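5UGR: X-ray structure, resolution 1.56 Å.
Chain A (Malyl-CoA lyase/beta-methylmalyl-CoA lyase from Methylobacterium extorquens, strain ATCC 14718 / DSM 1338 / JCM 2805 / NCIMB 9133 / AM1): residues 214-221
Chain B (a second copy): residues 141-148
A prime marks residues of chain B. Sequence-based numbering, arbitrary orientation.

Chain A, residues 214-221: LVACRAYG
Chain B, residues 141-148: TALGMANV

Two helices from two copies of the lyase cross closely here, and alanines lie where they come close. Helix 214-220, which begins earlier in chain A, and helix 142-146 of chain B bring their axes to within 7.8 Å, with N-to-C directions 124° apart and a signed crossing angle of -124°. Register is set where the CA atoms of Ala219 and Leu143′ lie 4.1 Å apart. Build chain A with helical phi/psi near -60/-45 through Cys217, then Arg218 at -73/-27 and Ala219 at -67/-38, relax Tyr220 to -117/16, and turn out at Gly221 with 86/18, a positive phi that favours glycine. In chain B, start from extended Thr141′ (-143/158), run helical through Met145′, then take Ala146′ at -66/-17 and Asn147′ at -121/18.

Backbone bonds hold each helix: Ala219 N to Val215 O at 2.8 Å, and Ala146′ N to Ala142′ O at 2.9 Å. Thr141′, with chi1 p, caps the second helix, its OG1 accepting from Gly144′ N at 3.0 Å and so satisfying an amide at the first turn.

The alanine methyls pack on the opposing backbone as well as on other side chains. The CB of Ala142′ points toward chain A and sits 3.4 Å from Ala219 N and 3.7 Å from Arg218 CB, a methyl pressed on the helix itself. Ala219 replies with its own CB, 3.7 Å from Leu143′ CA and 3.8 Å from Ala146′ CB. Val215 (chi1 t) points toward chain B and places CG1 3.7 Å from Ala142′ O, 4.0 Å from Met145′ CG and 4.0 Å from Ala146′ CB. Met145′ (t, p, p) starts toward chain A, but its end leads away. Arg218 (chi1 to chi3 m, m, t) likewise sends its end away, and its NE and NH2 are hydrogen-bonded elsewhere in the structure. Tyr220 (chi1 m, chi2 -61°) leaves CA sideways, yet its ring comes nearer, with CE1 3.6 Å from CD1 of Leu143′ (t, p) and CE2 4.2 Å from Ala146′ CB; these groups approach the ring obliquely.

Polar chemistry gathers at the phenol. Asn147′ (chi1 m, chi2 -72°) donates from ND2 to Tyr220 OH at 3.2 Å, N-H...O angle 147°, and from the same ND2 to Leu143′ O at 3.0 Å. The second bond ties the amide to its own helix while it reaches across. Water 1 bridges the chains, 2.7 Å from Tyr220 OH and donating to Ala146′ O at 3.0 Å.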

# COMPACT_ATOMS: atom_id res chain seq x y z
N LEU A 214 -11.15 -2.96 19.36
CA LEU A 214 -11.03 -1.79 20.24
C LEU A 214 -9.96 -0.81 19.75
O LEU A 214 -10.18 0.40 19.67
CB LEU A 214 -10.72 -2.23 21.65
CG LEU A 214 -10.36 -1.12 22.67
CD1 LEU A 214 -11.60 -0.52 23.22
CD2 LEU A 214 -9.42 -1.62 23.70
N VAL A 215 -8.77 -1.34 19.45
CA VAL A 215 -7.66 -0.49 19.01
C VAL A 215 -8.04 0.22 17.70
O VAL A 215 -7.80 1.45 17.56
CB VAL A 215 -6.34 -1.28 18.92
CG1 VAL A 215 -5.27 -0.50 18.10
CG2 VAL A 215 -5.86 -1.62 20.31
N ALA A 216 -8.68 -0.48 16.78
CA ALA A 216 -9.07 0.17 15.53
C ALA A 216 -10.04 1.31 15.84
O ALA A 216 -9.98 2.40 15.24
CB ALA A 216 -9.71 -0.85 14.59
N CYS A 217 -11.05 1.03 16.66
CA CYS A 217 -12.02 2.07 17.01
C CYS A 217 -11.41 3.27 17.69
O CYS A 217 -11.68 4.43 17.32
CB CYS A 217 -13.09 1.47 17.96
SG CYS A 217 -14.28 0.38 17.11
N ARG A 218 -10.58 3.01 18.68
CA ARG A 218 -10.02 4.10 19.51
C ARG A 218 -8.95 4.89 18.75
O ARG A 218 -8.73 6.07 19.03
CB ARG A 218 -9.53 3.57 20.86
CG ARG A 218 -10.66 3.08 21.73
CD ARG A 218 -11.49 4.22 22.23
NE ARG A 218 -12.48 3.81 23.23
CZ ARG A 218 -13.67 4.41 23.40
NH1 ARG A 218 -14.05 5.40 22.61
NH2 ARG A 218 -14.49 3.98 24.32
N ALA A 219 -8.27 4.24 17.77
CA ALA A 219 -7.32 4.95 16.93
C ALA A 219 -8.05 5.95 16.04
O ALA A 219 -7.54 7.05 15.84
CB ALA A 219 -6.57 3.98 16.07
N TYR A 220 -9.23 5.58 15.55
CA TYR A 220 -9.86 6.28 14.44
C TYR A 220 -11.21 6.94 14.80
O TYR A 220 -11.94 7.36 13.87
CB TYR A 220 -9.89 5.38 13.22
CG TYR A 220 -8.49 5.01 12.77
CD1 TYR A 220 -7.58 6.00 12.38
CD2 TYR A 220 -8.07 3.70 12.74
CE1 TYR A 220 -6.30 5.66 12.00
CE2 TYR A 220 -6.79 3.33 12.35
CZ TYR A 220 -5.90 4.32 11.96
OH TYR A 220 -4.61 4.00 11.58
N GLY A 221 -11.46 7.09 16.11
CA GLY A 221 -12.57 7.94 16.59
C GLY A 221 -13.95 7.31 16.69
O GLY A 221 -14.95 8.04 16.71
N THR B 141 -0.66 5.38 22.55
CA THR B 141 -1.96 5.80 22.08
C THR B 141 -2.51 4.66 21.22
O THR B 141 -1.73 3.81 20.69
CB THR B 141 -1.90 7.07 21.19
OG1 THR B 141 -1.13 6.80 20.01
CG2 THR B 141 -1.34 8.26 21.93
N ALA B 142 -3.83 4.62 21.06
CA ALA B 142 -4.43 3.66 20.12
C ALA B 142 -3.98 3.86 18.70
O ALA B 142 -3.76 2.90 17.97
CB ALA B 142 -5.93 3.74 20.22
N LEU B 143 -3.77 5.09 18.30
CA LEU B 143 -3.24 5.38 16.95
C LEU B 143 -1.90 4.76 16.72
O LEU B 143 -1.67 4.11 15.67
CB LEU B 143 -3.18 6.90 16.66
CG LEU B 143 -2.79 7.36 15.23
CD1 LEU B 143 -3.75 6.87 14.17
CD2 LEU B 143 -2.62 8.87 15.21
N GLY B 144 -0.97 4.96 17.66
CA GLY B 144 0.33 4.35 17.52
C GLY B 144 0.26 2.82 17.50
O GLY B 144 0.95 2.15 16.72
N MET B 145 -0.59 2.25 18.38
CA MET B 145 -0.73 0.80 18.39
C MET B 145 -1.26 0.29 17.06
O MET B 145 -0.85 -0.78 16.58
CB MET B 145 -1.64 0.38 19.54
CG MET B 145 -1.72 -1.09 19.76
SD MET B 145 -0.15 -1.92 20.19
CE MET B 145 0.17 -1.22 21.80
N ALA B 146 -2.20 1.01 16.46
CA ALA B 146 -2.76 0.62 15.15
C ALA B 146 -1.78 0.68 13.98
O ALA B 146 -1.99 0.05 12.93
CB ALA B 146 -3.96 1.50 14.86
N ASN B 147 -0.65 1.41 14.16
CA ASN B 147 0.36 1.61 13.17
C ASN B 147 1.74 1.10 13.61
O ASN B 147 2.75 1.44 13.00
CB ASN B 147 0.43 3.09 12.77
CG ASN B 147 -0.83 3.51 12.06
OD1 ASN B 147 -1.05 3.11 10.92
ND2 ASN B 147 -1.64 4.27 12.70
N VAL B 148 1.77 0.23 14.64
CA VAL B 148 3.05 -0.06 15.27
C VAL B 148 4.04 -0.77 14.37
O VAL B 148 5.25 -0.52 14.43
CB VAL B 148 2.84 -0.82 16.61
CG1 VAL B 148 2.22 -2.19 16.45
CG2 VAL B 148 4.10 -0.82 17.46
O HOH W 1 -4.07 1.40 11.20